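Local coordinates for protein 303aa long hypothetical esterase (Sulfolobus tokodaii, PDB 3AIN) that probably catalyses the hydrolysis of carboxylic esters, as a thermostable, dimeric carboxylesterase of the hormone-sensitive lipase-like family, at residues 207-212 / 218-223; 48-53 / 106-111; 243-248 / 273-278; 55-60 / 298-303. The protein carries 1 engineered substitution. All blocks are in the same frame, centred on the assembly; numbering follows the deposited sequence.

Contact 1. Residues 207-212 / 218-223; sequences KSLYDN and LTREHI
Two short helices inserted between strands 192-196 and 255-260 of the alpha/beta hydrolase fold, probably part of its cap region, meet where Arg220 lies across Leu209 and Tyr210. The closest approach is aliphatic: Leu209 CD1 touches Arg220 CD at 3.3 Å, and the two side chains cross at about a right angle. Leu209 CD1, the methyl that meets Arg220 CD, also reaches Ile223 CD1. Leu209 CD2 rests over the centre of the guanidinium, 3.8 Å above its plane, so that a methyl covers one face of the group. Sharp bends in the arginine chain (chi2 -75°, chi3 -46°) fold its head back to this place. Arg220 NH1 sits over one face of the Tyr210 ring, 3.7 Å from CE1, but the planes stand 77° apart and the cation-pi attraction is weak at most. Two waters lie in the guanidinium plane at its edge: one accepts from NH1 and donates to Leu209 O, the other accepts from NH2 and donates to Tyr210 OH, which also hydrogen-bonds Leu204 O. A leucine in place of Arg220 would probably leave both waters without their link to the second helix and Leu209 without its flat partner. A third water joins Asn212 O to Leu218 O. At the start of helix 220-230, His222 N donates to Thr219 OG1 (3.2 Å) and Thr219 N to His222 ND1, the reciprocal pair of a capping box.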
# COMPACT_ATOMS: atom_id res chain seq x y z
N LYS A 207 -4.35 -2.30 22.93
CA LYS A 207 -4.95 -0.98 23.01
C LYS A 207 -6.00 -0.80 21.90
O LYS A 207 -7.06 -0.22 22.15
CB LYS A 207 -3.87 0.09 22.95
CG LYS A 207 -4.44 1.52 22.95
CD LYS A 207 -3.64 2.42 23.87
CE LYS A 207 -4.23 3.83 23.91
NZ LYS A 207 -4.86 4.10 25.22
N SER A 208 -5.71 -1.30 20.70
CA SER A 208 -6.71 -1.20 19.61
C SER A 208 -8.02 -1.92 19.94
O SER A 208 -9.10 -1.47 19.55
CB SER A 208 -6.12 -1.64 18.25
OG SER A 208 -5.80 -3.03 18.26
N LEU A 209 -7.96 -3.02 20.69
CA LEU A 209 -9.19 -3.74 21.04
C LEU A 209 -10.08 -2.81 21.89
O LEU A 209 -11.29 -2.73 21.69
CB LEU A 209 -8.84 -5.00 21.86
CG LEU A 209 -10.05 -5.70 22.49
CD1 LEU A 209 -10.91 -6.34 21.40
CD2 LEU A 209 -9.54 -6.79 23.44
N TYR A 210 -9.49 -2.10 22.83
CA TYR A 210 -10.29 -1.22 23.69
C TYR A 210 -10.68 0.09 22.99
O TYR A 210 -11.82 0.56 23.14
CB TYR A 210 -9.55 -0.92 25.01
CG TYR A 210 -9.51 -2.12 25.91
CD1 TYR A 210 -10.57 -2.40 26.78
CD2 TYR A 210 -8.50 -3.08 25.80
CE1 TYR A 210 -10.58 -3.54 27.58
CE2 TYR A 210 -8.56 -4.27 26.50
CZ TYR A 210 -9.56 -4.47 27.44
OH TYR A 210 -9.60 -5.64 28.15
N ASP A 211 -9.78 0.65 22.19
CA ASP A 211 -10.05 1.92 21.51
C ASP A 211 -11.14 1.71 20.46
O ASP A 211 -11.90 2.64 20.17
CB ASP A 211 -8.80 2.44 20.80
CG ASP A 211 -7.79 3.10 21.74
OD1 ASP A 211 -8.09 3.31 22.92
OD2 ASP A 211 -6.69 3.40 21.25
N ASN A 212 -11.12 0.54 19.81
CA ASN A 212 -11.89 0.35 18.57
C ASN A 212 -12.93 -0.75 18.72
O ASN A 212 -13.57 -1.15 17.75
CB ASN A 212 -10.95 0.03 17.38
CG ASN A 212 -9.90 1.10 17.13
OD1 ASN A 212 -8.76 0.81 16.77
ND2 ASN A 212 -10.34 2.35 17.15
N LEU A 218 -17.06 -4.06 13.57
CA LEU A 218 -16.73 -5.31 14.22
C LEU A 218 -16.57 -4.91 15.68
O LEU A 218 -15.66 -4.14 16.00
CB LEU A 218 -15.39 -5.87 13.71
CG LEU A 218 -14.95 -7.13 14.48
CD1 LEU A 218 -15.86 -8.31 14.25
CD2 LEU A 218 -13.52 -7.45 14.07
N THR A 219 -17.42 -5.44 16.56
CA THR A 219 -17.39 -5.09 17.99
C THR A 219 -16.84 -6.21 18.88
O THR A 219 -16.79 -7.39 18.48
CB THR A 219 -18.82 -4.75 18.52
OG1 THR A 219 -19.64 -5.93 18.50
CG2 THR A 219 -19.46 -3.67 17.64
N ARG A 220 -16.57 -5.88 20.14
CA ARG A 220 -16.26 -6.89 21.16
C ARG A 220 -17.30 -7.99 21.21
O ARG A 220 -16.96 -9.16 21.40
CB ARG A 220 -16.19 -6.24 22.54
CG ARG A 220 -15.26 -5.06 22.63
CD ARG A 220 -13.83 -5.52 22.64
NE ARG A 220 -13.61 -6.65 23.55
CZ ARG A 220 -13.14 -6.52 24.80
NH1 ARG A 220 -12.92 -5.31 25.31
NH2 ARG A 220 -12.85 -7.60 25.51
N GLU A 221 -18.57 -7.58 21.27
CA GLU A 221 -19.66 -8.54 21.35
C GLU A 221 -19.62 -9.56 20.19
O GLU A 221 -19.80 -10.75 20.40
CB GLU A 221 -21.01 -7.82 21.37
CG GLU A 221 -21.31 -7.13 22.71
CD GLU A 221 -20.53 -5.84 22.94
OE1 GLU A 221 -19.99 -5.26 21.97
OE2 GLU A 221 -20.60 -5.31 24.07
N HIS A 222 -19.35 -9.08 18.98
CA HIS A 222 -19.17 -10.00 17.84
C HIS A 222 -17.99 -10.94 18.04
O HIS A 222 -18.07 -12.13 17.73
CB HIS A 222 -18.96 -9.22 16.55
CG HIS A 222 -20.11 -8.33 16.21
ND1 HIS A 222 -19.95 -7.13 15.55
CD2 HIS A 222 -21.42 -8.40 16.55
CE1 HIS A 222 -21.13 -6.54 15.43
NE2 HIS A 222 -22.04 -7.31 16.00
N ILE A 223 -16.84 -10.36 18.38
CA ILE A 223 -15.64 -11.17 18.55
C ILE A 223 -15.85 -12.29 19.58
O ILE A 223 -15.56 -13.46 19.30
CB ILE A 223 -14.43 -10.30 18.93
CG1 ILE A 223 -14.07 -9.35 17.77
CG2 ILE A 223 -13.27 -11.21 19.29
CD1 ILE A 223 -13.06 -8.22 18.13
O HOH W 1 -13.42 -2.77 24.03
O HOH W 2 -12.25 -6.61 28.08
O HOH W 3 -16.09 -1.58 16.87

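Contact 2. Residues 48-53 / 106-111; sequences SLFKQF and IESYDP. With PO4 (phosphate ion), chain F.
Ser108 is pressed against Phe50 and Lys51 where helix 43-54 of the N-terminal region lies on the type I beta turn from Glu107 to Asp110, which leads into helix 110-120 of the alpha/beta hydrolase fold with Tyr109 as N-cap. Van der Waals contact carries the approach. The CA atoms of Lys51 and Ser108 come within 4.4 Å, a spacing that suits the small serine side chain: its CB lies 3.5 Å from Phe50 O and 3.8 Å from Phe50 CB. Lys51 adds only its aliphatic stem, CD lying 4.5 Å from Glu107 CB, and the lysine ammonium makes no bond to the turn. The polar groups look elsewhere. Ser108 OG, set between its own backbone N and carbonyl carbon (chi1 58°), hydrogen-bonds Asp105 OD1 and passes the edge of the Phe50 ring near its plane. Glu107 turns away into a salt bridge with Arg80, and Asp110 pairs with Arg114, Arg59 and Arg80, binding the turn to strand 76-83. A phosphate ion, probably from the crystallisation liquor, supplies the remaining contacts. It lies off the edges of both aromatic rings, beside a likely active-site region, since Tyr109 OH also hydrogen-bonds Asp169 within the probable nucleophile elbow. Phosphate O2 stands 3.6 Å from Phe50 CE2 and 2.9 Å from Tyr109 OH.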
# COMPACT_ATOMS: atom_id res chain seq x y z
N SER A 48 -27.59 -15.56 4.54
CA SER A 48 -28.33 -15.15 3.34
C SER A 48 -28.14 -13.67 3.01
O SER A 48 -27.86 -13.32 1.85
CB SER A 48 -29.84 -15.44 3.51
OG SER A 48 -30.51 -14.99 2.35
N LEU A 49 -28.23 -12.81 4.02
CA LEU A 49 -27.97 -11.38 3.85
C LEU A 49 -26.61 -11.07 3.23
O LEU A 49 -26.51 -10.19 2.36
CB LEU A 49 -28.12 -10.63 5.18
CG LEU A 49 -29.54 -10.32 5.65
CD1 LEU A 49 -29.44 -9.68 7.03
CD2 LEU A 49 -30.24 -9.37 4.66
N PHE A 50 -25.58 -11.80 3.64
CA PHE A 50 -24.24 -11.64 3.02
C PHE A 50 -24.34 -11.84 1.51
O PHE A 50 -23.75 -11.07 0.72
CB PHE A 50 -23.22 -12.64 3.59
CG PHE A 50 -22.37 -12.10 4.72
CD1 PHE A 50 -22.95 -11.51 5.84
CD2 PHE A 50 -20.98 -12.28 4.69
CE1 PHE A 50 -22.16 -11.14 6.95
CE2 PHE A 50 -20.18 -11.89 5.78
CZ PHE A 50 -20.77 -11.31 6.89
N LYS A 51 -25.03 -12.89 1.09
CA LYS A 51 -25.15 -13.19 -0.36
C LYS A 51 -25.99 -12.13 -1.06
O LYS A 51 -25.67 -11.68 -2.17
CB LYS A 51 -25.78 -14.57 -0.57
CG LYS A 51 -25.00 -15.73 0.08
CD LYS A 51 -25.58 -17.08 -0.30
CE LYS A 51 -24.93 -18.17 0.57
NZ LYS A 51 -25.77 -19.40 0.66
N GLN A 52 -27.06 -11.70 -0.39
CA GLN A 52 -27.92 -10.67 -0.97
C GLN A 52 -27.15 -9.37 -1.16
O GLN A 52 -27.30 -8.69 -2.18
CB GLN A 52 -29.14 -10.42 -0.07
CG GLN A 52 -30.04 -11.63 0.06
CD GLN A 52 -31.18 -11.37 1.01
OE1 GLN A 52 -31.75 -10.28 0.99
NE2 GLN A 52 -31.39 -12.27 1.98
N PHE A 53 -26.43 -8.95 -0.11
CA PHE A 53 -25.68 -7.70 -0.20
C PHE A 53 -24.64 -7.78 -1.31
O PHE A 53 -24.37 -6.77 -1.96
CB PHE A 53 -25.03 -7.34 1.13
CG PHE A 53 -25.89 -6.46 2.00
CD1 PHE A 53 -26.15 -5.15 1.63
CD2 PHE A 53 -26.33 -6.90 3.23
CE1 PHE A 53 -26.95 -4.33 2.43
CE2 PHE A 53 -27.14 -6.10 4.03
CZ PHE A 53 -27.45 -4.81 3.63
N ILE A 106 -18.46 -18.67 -0.77
CA ILE A 106 -17.94 -18.39 -2.10
C ILE A 106 -18.79 -17.35 -2.84
O ILE A 106 -18.25 -16.42 -3.47
CB ILE A 106 -17.89 -19.68 -2.93
CG1 ILE A 106 -16.64 -20.48 -2.58
CG2 ILE A 106 -17.93 -19.35 -4.44
CD1 ILE A 106 -16.70 -21.91 -3.13
N GLU A 107 -20.11 -17.43 -2.69
CA GLU A 107 -20.96 -16.48 -3.41
C GLU A 107 -20.83 -15.05 -2.91
O GLU A 107 -20.68 -14.14 -3.71
CB GLU A 107 -22.43 -16.92 -3.44
CG GLU A 107 -22.66 -18.37 -3.82
CD GLU A 107 -22.44 -18.64 -5.30
OE1 GLU A 107 -22.33 -19.84 -5.66
OE2 GLU A 107 -22.26 -17.68 -6.07
N SER A 108 -20.89 -14.86 -1.59
CA SER A 108 -20.84 -13.51 -1.05
C SER A 108 -19.46 -12.89 -1.30
O SER A 108 -19.35 -11.67 -1.38
CB SER A 108 -21.20 -13.47 0.45
OG SER A 108 -20.35 -14.29 1.24
N TYR A 109 -18.44 -13.74 -1.47
CA TYR A 109 -17.07 -13.27 -1.71
C TYR A 109 -16.70 -13.27 -3.19
O TYR A 109 -15.60 -12.84 -3.57
CB TYR A 109 -16.08 -14.11 -0.88
CG TYR A 109 -15.82 -13.47 0.47
CD1 TYR A 109 -14.64 -12.79 0.72
CD2 TYR A 109 -16.81 -13.49 1.47
CE1 TYR A 109 -14.45 -12.10 1.89
CE2 TYR A 109 -16.60 -12.88 2.70
CZ TYR A 109 -15.39 -12.23 2.92
OH TYR A 109 -15.18 -11.62 4.15
N ASP A 110 -17.69 -13.56 -4.04
CA ASP A 110 -17.42 -13.63 -5.49
C ASP A 110 -16.94 -12.29 -6.11
O ASP A 110 -15.97 -12.27 -6.87
CB ASP A 110 -18.64 -14.20 -6.22
CG ASP A 110 -18.39 -14.45 -7.69
OD1 ASP A 110 -17.83 -15.52 -8.03
OD2 ASP A 110 -18.83 -13.61 -8.51
N PRO A 111 -17.57 -11.16 -5.74
CA PRO A 111 -17.08 -9.89 -6.30
C PRO A 111 -15.65 -9.58 -5.90
O PRO A 111 -14.85 -9.14 -6.73
CB PRO A 111 -18.03 -8.85 -5.71
CG PRO A 111 -19.30 -9.61 -5.45
CD PRO A 111 -18.83 -11.00 -5.00
P PO4 F . -16.36 -9.83 7.56
O1 PO4 F . -14.96 -9.29 7.34
O2 PO4 F . -16.84 -10.64 6.35
O3 PO4 F . -17.30 -8.68 7.80
O4 PO4 F . -16.32 -10.74 8.77

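Contact 3. Residues 243-248 / 273-278; sequences SPILAD and ANKLLQ
A helix-to-loop contact is made by Lys275, on helix 266-278, whose NZ reaches Ile245 O in the short 3-10 segment 244-246 of the loop before strand 255-260. Lys275 NZ donates to Ile245 O at 3.0 Å, with a C=O...N angle of 159° and the donor tilted 21° from the carbonyl plane. Ala247 O lies 2.8 Å from the same ammonium, and a water accepts from NZ at 2.9 Å while making a weak bond to Leu246 O. A long, flexible cation suits this gap: CG is anti to the backbone N and the chain runs extended until a final bend (chi4 -96°) turns NZ to the loop carbonyls. On the way its methylenes serve as an apolar surface, CD lying 3.8 Å from Ile245 CD1. A methionine in place of Lys275 would probably keep that apolar contact but leave Ile245 O without its charged donor and the water without its anchor. On one flank Pro244 and Ala247 lean on helix 171-185, while Ala273 and Leu276 of the lysine's helix pack on strands 255-260 and 283-288.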
# COMPACT_ATOMS: atom_id res chain seq x y z
N SER A 243 -4.77 -19.49 17.31
CA SER A 243 -3.96 -18.27 17.49
C SER A 243 -2.57 -18.46 16.90
O SER A 243 -1.67 -18.85 17.61
CB SER A 243 -3.81 -17.95 18.99
OG SER A 243 -5.06 -17.62 19.58
N PRO A 244 -2.38 -18.14 15.61
CA PRO A 244 -1.12 -18.47 14.96
C PRO A 244 0.05 -17.67 15.52
O PRO A 244 1.20 -18.05 15.32
CB PRO A 244 -1.38 -18.16 13.47
CG PRO A 244 -2.62 -17.28 13.47
CD PRO A 244 -3.43 -17.83 14.63
N ILE A 245 -0.22 -16.57 16.23
CA ILE A 245 0.89 -15.87 16.91
C ILE A 245 1.72 -16.80 17.82
O ILE A 245 2.90 -16.56 18.07
CB ILE A 245 0.39 -14.64 17.75
CG1 ILE A 245 1.57 -13.68 18.03
CG2 ILE A 245 -0.21 -15.11 19.06
CD1 ILE A 245 1.91 -12.77 16.87
N LEU A 246 1.08 -17.86 18.32
CA LEU A 246 1.75 -18.82 19.23
C LEU A 246 2.86 -19.62 18.53
O LEU A 246 3.68 -20.26 19.19
CB LEU A 246 0.73 -19.81 19.80
CG LEU A 246 -0.30 -19.16 20.73
CD1 LEU A 246 -1.36 -20.19 21.14
CD2 LEU A 246 0.43 -18.58 21.98
N ALA A 247 2.76 -19.76 17.21
CA ALA A 247 3.61 -20.70 16.48
C ALA A 247 5.01 -20.12 16.32
O ALA A 247 5.20 -18.91 16.40
CB ALA A 247 2.99 -20.98 15.08
N ASP A 248 5.98 -21.00 16.03
CA ASP A 248 7.30 -20.59 15.55
C ASP A 248 7.21 -20.19 14.07
O ASP A 248 6.75 -20.98 13.23
CB ASP A 248 8.29 -21.76 15.77
CG ASP A 248 9.65 -21.55 15.12
OD1 ASP A 248 9.80 -20.63 14.30
OD2 ASP A 248 10.51 -22.45 15.29
N ALA A 273 3.03 -9.34 11.98
CA ALA A 273 4.09 -8.85 11.09
C ALA A 273 5.42 -8.78 11.85
O ALA A 273 6.47 -9.13 11.31
CB ALA A 273 3.73 -7.45 10.51
N ASN A 274 5.38 -8.19 13.03
CA ASN A 274 6.61 -8.01 13.81
C ASN A 274 7.27 -9.33 14.17
O ASN A 274 8.51 -9.44 14.12
CB ASN A 274 6.34 -7.16 15.05
CG ASN A 274 6.00 -5.70 14.70
OD1 ASN A 274 5.30 -5.00 15.44
ND2 ASN A 274 6.30 -5.34 13.47
N LYS A 275 6.48 -10.30 14.61
CA LYS A 275 7.02 -11.61 14.96
C LYS A 275 7.55 -12.37 13.75
O LYS A 275 8.67 -12.93 13.81
CB LYS A 275 5.98 -12.43 15.73
CG LYS A 275 6.48 -13.75 16.33
CD LYS A 275 5.37 -14.35 17.20
CE LYS A 275 5.89 -15.27 18.29
NZ LYS A 275 5.86 -16.66 17.85
N LEU A 276 6.90 -12.21 12.60
CA LEU A 276 7.49 -12.68 11.35
C LEU A 276 8.84 -12.05 11.06
O LEU A 276 9.79 -12.75 10.70
CB LEU A 276 6.54 -12.43 10.16
CG LEU A 276 5.37 -13.39 10.02
CD1 LEU A 276 4.27 -12.74 9.12
CD2 LEU A 276 5.83 -14.74 9.43
N LEU A 277 8.93 -10.73 11.18
CA LEU A 277 10.18 -10.03 10.91
C LEU A 277 11.29 -10.49 11.86
O LEU A 277 12.43 -10.71 11.43
CB LEU A 277 9.98 -8.51 11.05
CG LEU A 277 9.23 -7.83 9.91
CD1 LEU A 277 8.96 -6.38 10.34
CD2 LEU A 277 10.06 -7.86 8.59
N GLN A 278 10.93 -10.68 13.12
CA GLN A 278 11.89 -11.10 14.15
C GLN A 278 12.35 -12.52 13.85
O GLN A 278 13.32 -13.00 14.45
CB GLN A 278 11.24 -11.09 15.54
CG GLN A 278 10.91 -9.71 16.11
CD GLN A 278 10.20 -9.80 17.47
OE1 GLN A 278 9.36 -10.70 17.72
NE2 GLN A 278 10.48 -8.84 18.34
O HOH W 4 6.73 -18.95 19.33

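Contact 4. Residues 55-60 / 298-303; sequences SLTPRE and FFPFIE
Thr57 sets its methyl against CG of Pro300, and the tight part of the contact is essentially this one point. Thr57 CG2 lies 3.3 Å from Pro300 CG, closer than usual for two carbons, and the side chains cross at about a right angle. The methyl reaches the proline because CG2 is anti to the backbone N, while OG1 stands beside the backbone N, anti to the carbonyl carbon (chi1 -60°). From there CG2 also approaches the Phe299 ring obliquely, 4.3 Å from CZ. A beta-branched threonine suits the spot, offering a compact methyl to two hydrophobic rings. Pro300 in turn covers its neighbour: its CD sits 3.3 Å above the plane of the Phe299 ring, toward the rim. The turn that presents these rings is bound by Phe298 O, which accepts from Phe301 N (3.0 Å) and Ile302 N (2.9 Å) from opposite faces of its carbonyl plane. The outer side is looser. Pro58 CD merely comes within 4.3 Å of Pro300 CB, and both Pro58 and Phe301 are largely exposed to solvent; no hydrogen bond joins the two loops. Inward, Thr57 and Arg59 rest on Pro111 at the start of helix 110-120, Phe299 touches Ala115 of that helix and Ile309 of helix 303-321, and Glu60 makes a salt bridge to Arg306 on the latter.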
# COMPACT_ATOMS: atom_id res chain seq x y z
N SER A 55 -24.97 -8.95 -4.18
CA SER A 55 -25.49 -8.75 -5.51
C SER A 55 -25.64 -7.28 -5.86
O SER A 55 -25.99 -6.93 -6.95
CB SER A 55 -26.80 -9.51 -5.70
OG SER A 55 -27.77 -8.85 -5.01
N LEU A 56 -25.33 -6.44 -4.91
CA LEU A 56 -25.34 -5.01 -5.10
C LEU A 56 -23.98 -4.57 -5.60
O LEU A 56 -23.86 -3.49 -6.05
CB LEU A 56 -25.59 -4.32 -3.78
CG LEU A 56 -26.95 -4.56 -3.16
CD1 LEU A 56 -27.24 -3.54 -2.12
CD2 LEU A 56 -27.99 -4.61 -4.18
N THR A 57 -22.99 -5.42 -5.45
CA THR A 57 -21.60 -5.11 -5.73
C THR A 57 -21.22 -5.62 -7.11
O THR A 57 -21.42 -6.76 -7.39
CB THR A 57 -20.70 -5.81 -4.75
OG1 THR A 57 -20.99 -5.38 -3.42
CG2 THR A 57 -19.29 -5.52 -5.08
N PRO A 58 -20.66 -4.79 -7.99
CA PRO A 58 -20.40 -5.27 -9.35
C PRO A 58 -19.41 -6.38 -9.39
O PRO A 58 -18.48 -6.37 -8.63
CB PRO A 58 -19.87 -4.05 -10.06
CG PRO A 58 -20.43 -2.93 -9.32
CD PRO A 58 -20.42 -3.35 -7.88
N ARG A 59 -19.66 -7.35 -10.24
CA ARG A 59 -18.75 -8.48 -10.45
C ARG A 59 -17.95 -8.24 -11.72
O ARG A 59 -18.53 -8.22 -12.81
CB ARG A 59 -19.54 -9.79 -10.56
CG ARG A 59 -20.09 -10.29 -9.22
CD ARG A 59 -21.14 -11.38 -9.37
NE ARG A 59 -21.37 -12.12 -8.13
CZ ARG A 59 -22.09 -11.67 -7.10
NH1 ARG A 59 -22.59 -10.44 -7.13
NH2 ARG A 59 -22.15 -12.37 -5.97
N GLU A 60 -16.66 -7.92 -11.57
CA GLU A 60 -15.76 -7.74 -12.71
C GLU A 60 -15.74 -8.99 -13.56
O GLU A 60 -15.60 -10.11 -13.04
CB GLU A 60 -14.34 -7.41 -12.23
CG GLU A 60 -14.23 -6.05 -11.57
CD GLU A 60 -12.83 -5.70 -11.11
OE1 GLU A 60 -11.86 -6.38 -11.50
OE2 GLU A 60 -12.69 -4.60 -10.54
N PHE A 298 -15.55 -3.73 0.94
CA PHE A 298 -16.35 -2.60 0.47
C PHE A 298 -15.63 -1.74 -0.57
O PHE A 298 -15.99 -0.59 -0.77
CB PHE A 298 -16.81 -1.76 1.67
CG PHE A 298 -17.56 -2.55 2.69
CD1 PHE A 298 -18.79 -3.11 2.37
CD2 PHE A 298 -17.01 -2.80 3.93
CE1 PHE A 298 -19.44 -3.93 3.26
CE2 PHE A 298 -17.68 -3.60 4.84
CZ PHE A 298 -18.85 -4.22 4.47
N PHE A 299 -14.76 -2.38 -1.37
CA PHE A 299 -13.99 -1.67 -2.39
C PHE A 299 -14.79 -0.84 -3.39
O PHE A 299 -14.26 0.13 -3.91
CB PHE A 299 -13.02 -2.62 -3.13
CG PHE A 299 -13.70 -3.66 -3.98
CD1 PHE A 299 -13.92 -3.44 -5.34
CD2 PHE A 299 -14.08 -4.88 -3.44
CE1 PHE A 299 -14.55 -4.40 -6.12
CE2 PHE A 299 -14.74 -5.84 -4.20
CZ PHE A 299 -14.97 -5.60 -5.55
N PRO A 300 -16.02 -1.27 -3.75
CA PRO A 300 -16.74 -0.47 -4.74
C PRO A 300 -17.02 0.94 -4.25
O PRO A 300 -17.27 1.82 -5.07
CB PRO A 300 -18.06 -1.24 -4.92
CG PRO A 300 -17.75 -2.63 -4.54
CD PRO A 300 -16.75 -2.50 -3.40
N PHE A 301 -17.08 1.14 -2.95
CA PHE A 301 -17.45 2.46 -2.44
C PHE A 301 -16.53 3.04 -1.38
O PHE A 301 -16.70 4.20 -0.99
CB PHE A 301 -18.89 2.49 -1.95
CG PHE A 301 -19.34 1.22 -1.32
CD1 PHE A 301 -19.95 0.23 -2.09
CD2 PHE A 301 -19.35 1.08 0.06
CE1 PHE A 301 -20.42 -0.93 -1.51
CE2 PHE A 301 -19.84 -0.07 0.65
CZ PHE A 301 -20.36 -1.08 -0.14
N ILE A 302 -15.54 2.26 -0.95
CA ILE A 302 -14.47 2.79 -0.10
C ILE A 302 -13.19 2.69 -0.93
O ILE A 302 -12.70 1.59 -1.21
CB ILE A 302 -14.31 1.96 1.19
CG1 ILE A 302 -15.62 1.98 2.00
CG2 ILE A 302 -13.15 2.48 2.07
CD1 ILE A 302 -15.57 1.17 3.26
N GLU A 303 -12.73 3.84 -1.41
CA GLU A 303 -11.69 3.85 -2.43
C GLU A 303 -10.39 3.25 -1.90
O GLU A 303 -9.63 2.61 -2.65
CB GLU A 303 -11.45 5.28 -2.93
CG GLU A 303 -10.55 5.36 -4.16
CD GLU A 303 -11.21 4.77 -5.41
OE1 GLU A 303 -12.36 4.28 -5.32
OE2 GLU A 303 -10.46 4.51 -6.36

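From the N terminus, helix 43-54 brings in the first half of contact 2 and the loop after it the first half of contact 4. Contact 2 closes at 106-111, after the two strands 64-71 and 76-83 and the central strand 92-96; contact 4 closes only at 298-303, so the two cross. They touch directly through a salt bridge, and together fasten the N-terminal region to helices 110-120 and 303-321. Contact 1, a short closure after strand 192-196, and contact 3, which spans strand 255-260, follow in series within the long span of contact 4. Contact 3 lies across the chain's centre from contacts 2 and 4, their centres 31 and 32 Å away.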